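Local coordinates for beta-galactosidase (Bacillus circulans, PDB 4MAD), which probably hydrolyses terminal non-reducing beta-D-galactose residues from beta-D-galactosides, as a member of glycosyl hydrolase family 35, at residues 154-159 with 191-196; 180-185 with 212-217. All coordinates share one frame; numbering follows the deposited sequence.

Contact 1 (154-159 with 191-196); sequences PLLSSN and KRVGNE
E196 sets its CG beside its own backbone N (chi1 -71°) and then bends at chi2 (73°), which turns the carboxylate back toward the loop at 154-159. From that side S158 holds OG flanked by its own backbone N and carbonyl carbon (chi1 62°), so that hydroxyl and backbone N-H grip the same oxygen. S158 OG gives its proton to the syn lone pair of E196 OE2 at 2.7 Å. S158 N lies 2.9 Å from E196 OE2 and meets it nearly along the C-O axis. The other oxygen, E196 OE1, accepts from G194 N at 2.9 Å, within the same segment. Three firm bonds thus hold both oxygens of a buried carboxylate and would be expected to favour its charged form; S157 OG adds at most a weak fourth. The L156 side chain crosses that of E196 at about a right angle, with L156 CB 3.4 Å from E196 OE2, and L156 CD1 rests on V193 CB at 3.9 Å. G194 passes with its CA 3.6 Å from S158 OG, where a beta carbon would collide with the hydroxyl. An alanine in place of E196 would remove this shared acceptor and is likely to loosen the hold between the two loops. The first loop runs from helix 135-152 into strand 163-167, the second from helix 179-192 into strand 197-202: two successive alpha-to-beta turns joined at the end of a (beta/alpha)8 barrel where its strands begin, opposite the catalytic end.

Contact 2 (180-185 with 212-217); sequences KYLQYL and GMIEGI
L182 and I214 face each other, each with its CB directed at the opposing segment, and the ethyl arm of the isoleucine lies over the root of the leucine. Both side chains put their first branch beside the backbone N: CG in L182 and CG1 in I214. I214 CG1 sits 3.8 Å from L182 CB, and the arm goes on until I214 CD1 comes to 3.8 Å from L182 O. The other branch of I214, the methyl CG2, turns to the next residue of the helix and meets the aliphatic part of Q183, with Q183 CG 4.1 Å from I214 CG2; these two side chains run past one another in opposite directions. L182 in turn extends CD1 along the loop backbone, 3.8 Å from G212 O and near the carbonyl oxygen of M213, whose own side chain starts out away from the helix. The contact is therefore apolar packing: in the (beta/alpha)8 barrel it lays the first half of helix 179-192 against the link between helix 206-212 and strand 218-223, with G212 not far from the side chain of E171, the predicted proton donor. From I214 to I217 the chain makes a type II beta turn, closed by I217 N to I214 O at 3.0 Å, and G216 takes the positive phi (84°) that favours glycine. One turn farther along the helix, R186 donates NH1 to E215 O and also touches I214, while T200 of strand 197-202 meets I214 as well.

Overall arrangement
Both contacts belong to the (beta/alpha)8 barrel and share helix 179-192: contact 2 uses its first half, while contact 1 uses the loop that follows it, its segment starting on the last helical residues. Their centres lie 19 Å apart and their nearest atoms about 6 Å, without touching. Along the chain the segments alternate, 154-159, 180-185, 191-196 and 212-217, so the loop after the helix is joined backward to the loop ahead of strand 163-167, and the helix itself packs forward on the loop ahead of strand 218-223. The strands concerned, 163-167, 197-202 and 218-223, are neighbours in the barrel. Contact 1 lies away from the active site, whereas one end of contact 2 lies nearer to it.

Contact 1 (154-159 with 191-196)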
ATOM      1  N   PRO A 154     -26.438  -0.953  -0.396  1.00 25.65           N
ATOM      2  CA  PRO A 154     -27.203  -0.787  -1.621  1.00 25.13           C
ATOM      3  C   PRO A 154     -26.573  -1.583  -2.747  1.00 27.59           C
ATOM      4  O   PRO A 154     -27.217  -1.795  -3.745  1.00 26.00           O
ATOM      5  CB  PRO A 154     -27.024   0.668  -1.926  1.00 25.86           C
ATOM      6  CG  PRO A 154     -26.768   1.261  -0.731  1.00 30.21           C
ATOM      7  CD  PRO A 154     -25.936   0.333   0.044  1.00 25.12           C
ATOM      8  N   LEU A 155     -25.311  -1.946  -2.595  1.00 21.62           N
ATOM      9  CA  LEU A 155     -24.554  -2.599  -3.661  1.00 23.26           C
ATOM     10  C   LEU A 155     -24.510  -4.117  -3.625  1.00 21.85           C
ATOM     11  O   LEU A 155     -24.027  -4.747  -4.531  1.00 22.50           O
ATOM     12  CB  LEU A 155     -23.163  -2.001  -3.773  1.00 24.03           C
ATOM     13  CG  LEU A 155     -23.046  -0.531  -4.108  1.00 26.92           C
ATOM     14  CD1 LEU A 155     -21.667  -0.097  -3.852  1.00 27.88           C
ATOM     15  CD2 LEU A 155     -23.502  -0.242  -5.527  1.00 26.78           C
ATOM     16  N   LEU A 156     -25.076  -4.669  -2.580  1.00 20.16           N
ATOM     17  CA  LEU A 156     -25.207  -6.084  -2.425  1.00 21.22           C
ATOM     18  C   LEU A 156     -26.134  -6.709  -3.464  1.00 21.65           C
ATOM     19  O   LEU A 156     -27.110  -6.154  -3.842  1.00 22.76           O
ATOM     20  CB  LEU A 156     -25.642  -6.432  -1.013  1.00 20.99           C
ATOM     21  CG  LEU A 156     -24.772  -5.937   0.119  1.00 21.94           C
ATOM     22  CD1 LEU A 156     -25.502  -6.063   1.404  1.00 23.93           C
ATOM     23  CD2 LEU A 156     -23.451  -6.671   0.192  1.00 22.53           C
ATOM     24  N   SER A 157     -25.805  -7.897  -3.899  1.00 23.39           N
ATOM     25  CA  SER A 157     -26.614  -8.555  -4.870  1.00 25.67           C
ATOM     26  C   SER A 157     -28.030  -8.750  -4.342  1.00 27.60           C
ATOM     27  O   SER A 157     -28.969  -8.664  -5.071  1.00 27.28           O
ATOM     28  CB  SER A 157     -26.025  -9.861  -5.302  1.00 26.46           C
ATOM     29  OG  SER A 157     -25.968 -10.770  -4.265  1.00 35.35           O
ATOM     30  N   SER A 158     -28.147  -8.942  -3.043  1.00 28.25           N
ATOM     31  CA  SER A 158     -29.427  -9.122  -2.380  1.00 29.03           C
ATOM     32  C   SER A 158     -30.288  -7.870  -2.440  1.00 28.13           C
ATOM     33  O   SER A 158     -31.429  -7.885  -2.098  1.00 29.49           O
ATOM     34  CB  SER A 158     -29.295  -9.670  -0.970  1.00 28.90           C
ATOM     35  OG  SER A 158     -28.596  -8.831  -0.151  1.00 30.93           O
ATOM     36  N   ASN A 159     -29.678  -6.783  -2.839  1.00 25.76           N
ATOM     37  CA  ASN A 159     -30.330  -5.541  -3.049  1.00 28.52           C
ATOM     38  C   ASN A 159     -30.269  -5.086  -4.500  1.00 28.40           C
ATOM     39  O   ASN A 159     -30.554  -3.982  -4.794  1.00 28.86           O
ATOM     40  CB  ASN A 159     -29.757  -4.486  -2.122  1.00 29.93           C
ATOM     41  CG  ASN A 159     -30.081  -4.757  -0.715  1.00 30.54           C
ATOM     42  OD1 ASN A 159     -31.065  -5.377  -0.426  1.00 34.36           O
ATOM     43  ND2 ASN A 159     -29.243  -4.353   0.154  1.00 32.96           N
ATOM     44  N   LYS A 191     -24.500 -10.116   9.730  1.00 28.68           N
ATOM     45  CA  LYS A 191     -25.574  -9.250  10.169  1.00 30.17           C
ATOM     46  C   LYS A 191     -25.709  -7.959   9.438  1.00 29.12           C
ATOM     47  O   LYS A 191     -26.755  -7.378   9.415  1.00 26.81           O
ATOM     48  CB  LYS A 191     -25.516  -9.051  11.670  1.00 31.70           C
ATOM     49  CG  LYS A 191     -24.602  -8.023  12.144  1.00 35.84           C
ATOM     50  CD  LYS A 191     -24.676  -7.929  13.648  1.00 44.69           C
ATOM     51  CE  LYS A 191     -24.034  -9.140  14.284  1.00 52.70           C
ATOM     52  NZ  LYS A 191     -24.506  -9.393  15.664  1.00 55.31           N
ATOM     53  N   ARG A 192     -24.612  -7.506   8.882  1.00 25.37           N
ATOM     54  CA  ARG A 192     -24.556  -6.290   8.110  1.00 25.62           C
ATOM     55  C   ARG A 192     -24.763  -6.473   6.604  1.00 24.29           C
ATOM     56  O   ARG A 192     -24.856  -5.536   5.894  1.00 23.80           O
ATOM     57  CB  ARG A 192     -23.215  -5.613   8.355  1.00 24.30           C
ATOM     58  CG  ARG A 192     -22.973  -5.200   9.787  1.00 25.98           C
ATOM     59  CD  ARG A 192     -21.644  -4.532   9.945  1.00 26.67           C
ATOM     60  NE  ARG A 192     -21.422  -3.922  11.227  1.00 25.93           N
ATOM     61  CZ  ARG A 192     -20.977  -4.567  12.283  1.00 32.69           C
ATOM     62  NH1 ARG A 192     -20.758  -5.845  12.242  1.00 31.33           N
ATOM     63  NH2 ARG A 192     -20.768  -3.936  13.404  1.00 33.39           N
ATOM     64  N   VAL A 193     -24.834  -7.705   6.153  1.00 23.08           N
ATOM     65  CA  VAL A 193     -25.149  -7.982   4.757  1.00 23.12           C
ATOM     66  C   VAL A 193     -26.467  -8.708   4.531  1.00 26.01           C
ATOM     67  O   VAL A 193     -27.324  -8.640   5.362  1.00 23.25           O
ATOM     68  CB  VAL A 193     -23.969  -8.573   3.986  1.00 22.69           C
ATOM     69  CG1 VAL A 193     -22.753  -7.722   4.187  1.00 21.90           C
ATOM     70  CG2 VAL A 193     -23.743  -9.969   4.340  1.00 21.01           C
ATOM     71  N   GLY A 194     -26.591  -9.371   3.382  1.00 26.25           N
ATOM     72  CA  GLY A 194     -27.743 -10.179   3.053  1.00 27.00           C
ATOM     73  C   GLY A 194     -27.334 -11.632   2.986  1.00 28.12           C
ATOM     74  O   GLY A 194     -26.615 -12.107   3.798  1.00 26.80           O
ATOM     75  N   ASN A 195     -27.765 -12.300   1.948  1.00 26.11           N
ATOM     76  CA  ASN A 195     -27.437 -13.689   1.741  1.00 29.43           C
ATOM     77  C   ASN A 195     -26.243 -13.920   0.834  1.00 25.91           C
ATOM     78  O   ASN A 195     -26.121 -14.936   0.291  1.00 26.55           O
ATOM     79  CB  ASN A 195     -28.626 -14.484   1.228  1.00 30.02           C
ATOM     80  CG  ASN A 195     -29.141 -13.968  -0.045  1.00 31.63           C
ATOM     81  OD1 ASN A 195     -28.514 -13.210  -0.706  1.00 31.39           O
ATOM     82  ND2 ASN A 195     -30.305 -14.404  -0.408  1.00 33.94           N
ATOM     83  N   GLU A 196     -25.371 -12.957   0.710  1.00 23.80           N
ATOM     84  CA  GLU A 196     -24.211 -13.083  -0.130  1.00 23.06           C
ATOM     85  C   GLU A 196     -23.293 -14.166   0.404  1.00 24.70           C
ATOM     86  O   GLU A 196     -23.323 -14.453   1.541  1.00 22.51           O
ATOM     87  CB  GLU A 196     -23.466 -11.758  -0.211  1.00 24.51           C
ATOM     88  CG  GLU A 196     -24.140 -10.689  -1.003  1.00 26.42           C
ATOM     89  CD  GLU A 196     -25.340 -10.079  -0.339  1.00 28.93           C
ATOM     90  OE1 GLU A 196     -25.378  -9.946   0.855  1.00 25.80           O
ATOM     91  OE2 GLU A 196     -26.259  -9.760  -1.043  1.00 29.83           O
TER

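Contact 2 (180-185 with 212-217)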
ATOM      1  N   LYS A 180     -12.753 -17.708  18.246  1.00 23.56           N
ATOM      2  CA  LYS A 180     -13.747 -16.823  18.744  1.00 24.89           C
ATOM      3  C   LYS A 180     -13.735 -15.542  17.943  1.00 23.14           C
ATOM      4  O   LYS A 180     -14.750 -15.010  17.662  1.00 20.10           O
ATOM      5  CB  LYS A 180     -13.513 -16.497  20.206  1.00 26.91           C
ATOM      6  CG  LYS A 180     -14.058 -17.492  21.160  1.00 34.69           C
ATOM      7  CD  LYS A 180     -14.116 -16.956  22.582  1.00 42.69           C
ATOM      8  CE  LYS A 180     -15.305 -16.048  22.822  1.00 49.00           C
ATOM      9  NZ  LYS A 180     -16.487 -16.665  23.506  1.00 47.91           N
ATOM     10  N   TYR A 181     -12.559 -15.049  17.635  1.00 19.87           N
ATOM     11  CA  TYR A 181     -12.450 -13.859  16.807  1.00 19.19           C
ATOM     12  C   TYR A 181     -13.044 -14.066  15.414  1.00 19.10           C
ATOM     13  O   TYR A 181     -13.786 -13.268  14.955  1.00 18.57           O
ATOM     14  CB  TYR A 181     -10.988 -13.514  16.637  1.00 17.02           C
ATOM     15  CG  TYR A 181     -10.637 -12.503  15.551  1.00 18.77           C
ATOM     16  CD1 TYR A 181     -11.289 -11.329  15.430  1.00 20.37           C
ATOM     17  CD2 TYR A 181      -9.619 -12.730  14.691  1.00 18.82           C
ATOM     18  CE1 TYR A 181     -10.936 -10.428  14.455  1.00 18.61           C
ATOM     19  CE2 TYR A 181      -9.290 -11.855  13.728  1.00 17.75           C
ATOM     20  CZ  TYR A 181      -9.937 -10.705  13.611  1.00 17.47           C
ATOM     21  OH  TYR A 181      -9.571  -9.855  12.658  1.00 17.08           O
ATOM     22  N   LEU A 182     -12.706 -15.173  14.773  1.00 19.88           N
ATOM     23  CA  LEU A 182     -13.215 -15.430  13.445  1.00 20.28           C
ATOM     24  C   LEU A 182     -14.746 -15.547  13.441  1.00 20.50           C
ATOM     25  O   LEU A 182     -15.404 -15.045  12.600  1.00 19.09           O
ATOM     26  CB  LEU A 182     -12.607 -16.685  12.876  1.00 19.65           C
ATOM     27  CG  LEU A 182     -11.132 -16.639  12.530  1.00 24.38           C
ATOM     28  CD1 LEU A 182     -10.618 -17.975  12.060  1.00 24.45           C
ATOM     29  CD2 LEU A 182     -10.868 -15.603  11.531  1.00 27.89           C
ATOM     30  N   GLN A 183     -15.272 -16.232  14.435  1.00 19.54           N
ATOM     31  CA  GLN A 183     -16.691 -16.387  14.582  1.00 21.71           C
ATOM     32  C   GLN A 183     -17.379 -15.087  14.826  1.00 21.61           C
ATOM     33  O   GLN A 183     -18.402 -14.835  14.303  1.00 22.06           O
ATOM     34  CB  GLN A 183     -17.044 -17.457  15.616  1.00 20.99           C
ATOM     35  CG  GLN A 183     -16.622 -18.817  15.169  1.00 19.94           C
ATOM     36  CD  GLN A 183     -17.098 -19.930  16.020  1.00 32.11           C
ATOM     37  OE1 GLN A 183     -17.985 -19.768  16.776  1.00 30.68           O
ATOM     38  NE2 GLN A 183     -16.471 -21.067  15.908  1.00 32.52           N
ATOM     39  N   TYR A 184     -16.778 -14.251  15.628  1.00 22.05           N
ATOM     40  CA  TYR A 184     -17.356 -12.976  15.859  1.00 22.22           C
ATOM     41  C   TYR A 184     -17.377 -12.138  14.579  1.00 21.11           C
ATOM     42  O   TYR A 184     -18.310 -11.452  14.274  1.00 20.91           O
ATOM     43  CB  TYR A 184     -16.572 -12.268  16.916  1.00 23.48           C
ATOM     44  CG  TYR A 184     -17.169 -10.962  17.281  1.00 26.19           C
ATOM     45  CD1 TYR A 184     -18.103 -10.877  18.271  1.00 27.91           C
ATOM     46  CD2 TYR A 184     -16.823  -9.824  16.620  1.00 26.68           C
ATOM     47  CE1 TYR A 184     -18.662  -9.703  18.603  1.00 30.35           C
ATOM     48  CE2 TYR A 184     -17.364  -8.628  16.959  1.00 28.44           C
ATOM     49  CZ  TYR A 184     -18.299  -8.569  17.954  1.00 32.33           C
ATOM     50  OH  TYR A 184     -18.883  -7.384  18.311  1.00 36.04           O
ATOM     51  N   LEU A 185     -16.292 -12.206  13.855  1.00 18.99           N
ATOM     52  CA  LEU A 185     -16.185 -11.506  12.573  1.00 19.79           C
ATOM     53  C   LEU A 185     -17.200 -12.007  11.546  1.00 18.99           C
ATOM     54  O   LEU A 185     -17.850 -11.240  10.928  1.00 19.55           O
ATOM     55  CB  LEU A 185     -14.792 -11.678  12.004  1.00 20.90           C
ATOM     56  CG  LEU A 185     -14.224 -10.545  11.221  1.00 26.24           C
ATOM     57  CD1 LEU A 185     -14.429  -9.259  11.926  1.00 24.73           C
ATOM     58  CD2 LEU A 185     -12.762 -10.753  10.954  1.00 24.41           C
ATOM     59  N   GLY A 212      -7.160 -20.722   9.974  1.00 19.35           N
ATOM     60  CA  GLY A 212      -7.995 -19.779   9.282  1.00 19.37           C
ATOM     61  C   GLY A 212      -9.414 -20.106   8.843  1.00 20.03           C
ATOM     62  O   GLY A 212     -10.113 -19.228   8.508  1.00 19.11           O
ATOM     63  N   MET A 213      -9.788 -21.377   8.793  1.00 18.85           N
ATOM     64  CA  MET A 213     -11.139 -21.747   8.417  1.00 17.77           C
ATOM     65  C   MET A 213     -12.098 -21.450   9.558  1.00 21.94           C
ATOM     66  O   MET A 213     -11.732 -21.531  10.709  1.00 21.03           O
ATOM     67  CB  MET A 213     -11.225 -23.196   7.971  1.00 20.79           C
ATOM     68  CG  MET A 213     -10.316 -23.559   6.855  1.00 19.94           C
ATOM     69  SD  MET A 213     -10.418 -25.267   6.312  1.00 22.32           S
ATOM     70  CE  MET A 213     -12.144 -25.368   6.063  1.00 22.29           C
ATOM     71  N   ILE A 214     -13.308 -21.076   9.192  1.00 19.90           N
ATOM     72  CA  ILE A 214     -14.386 -20.846  10.098  1.00 21.11           C
ATOM     73  C   ILE A 214     -15.543 -21.855   9.903  1.00 24.44           C
ATOM     74  O   ILE A 214     -15.929 -22.163   8.822  1.00 22.18           O
ATOM     75  CB  ILE A 214     -14.962 -19.450  10.000  1.00 21.87           C
ATOM     76  CG1 ILE A 214     -13.883 -18.402   9.783  1.00 22.12           C
ATOM     77  CG2 ILE A 214     -15.695 -19.148  11.235  1.00 22.42           C
ATOM     78  CD1 ILE A 214     -14.397 -17.073   9.511  1.00 20.31           C
ATOM     79  N   GLU A 215     -16.080 -22.338  11.006  1.00 22.99           N
ATOM     80  CA  GLU A 215     -17.116 -23.287  10.912  1.00 25.59           C
ATOM     81  C   GLU A 215     -18.238 -22.629  10.157  1.00 24.45           C
ATOM     82  O   GLU A 215     -18.612 -21.535  10.417  1.00 24.66           O
ATOM     83  CB  GLU A 215     -17.582 -23.721  12.307  1.00 29.37           C
ATOM     84  CG  GLU A 215     -18.685 -24.696  12.313  1.00 36.61           C
ATOM     85  CD  GLU A 215     -18.362 -26.013  11.604  1.00 52.24           C
ATOM     86  OE1 GLU A 215     -17.500 -26.039  10.736  1.00 55.80           O
ATOM     87  OE2 GLU A 215     -19.005 -27.034  11.904  1.00 56.69           O
ATOM     88  N   GLY A 216     -18.749 -23.381   9.203  1.00 25.40           N
ATOM     89  CA  GLY A 216     -19.850 -23.010   8.353  1.00 24.63           C
ATOM     90  C   GLY A 216     -19.505 -22.180   7.146  1.00 25.61           C
ATOM     91  O   GLY A 216     -20.364 -21.792   6.442  1.00 25.56           O
ATOM     92  N   ILE A 217     -18.226 -21.922   6.931  1.00 24.16           N
ATOM     93  CA  ILE A 217     -17.791 -20.983   5.914  1.00 19.97           C
ATOM     94  C   ILE A 217     -16.886 -21.590   4.815  1.00 22.02           C
ATOM     95  O   ILE A 217     -15.926 -22.222   5.117  1.00 20.74           O
ATOM     96  CB  ILE A 217     -17.090 -19.776   6.591  1.00 18.17           C
ATOM     97  CG1 ILE A 217     -18.048 -19.012   7.500  1.00 21.35           C
ATOM     98  CG2 ILE A 217     -16.548 -18.894   5.588  1.00 17.31           C
ATOM     99  CD1 ILE A 217     -19.204 -18.430   6.819  1.00 22.47           C
TER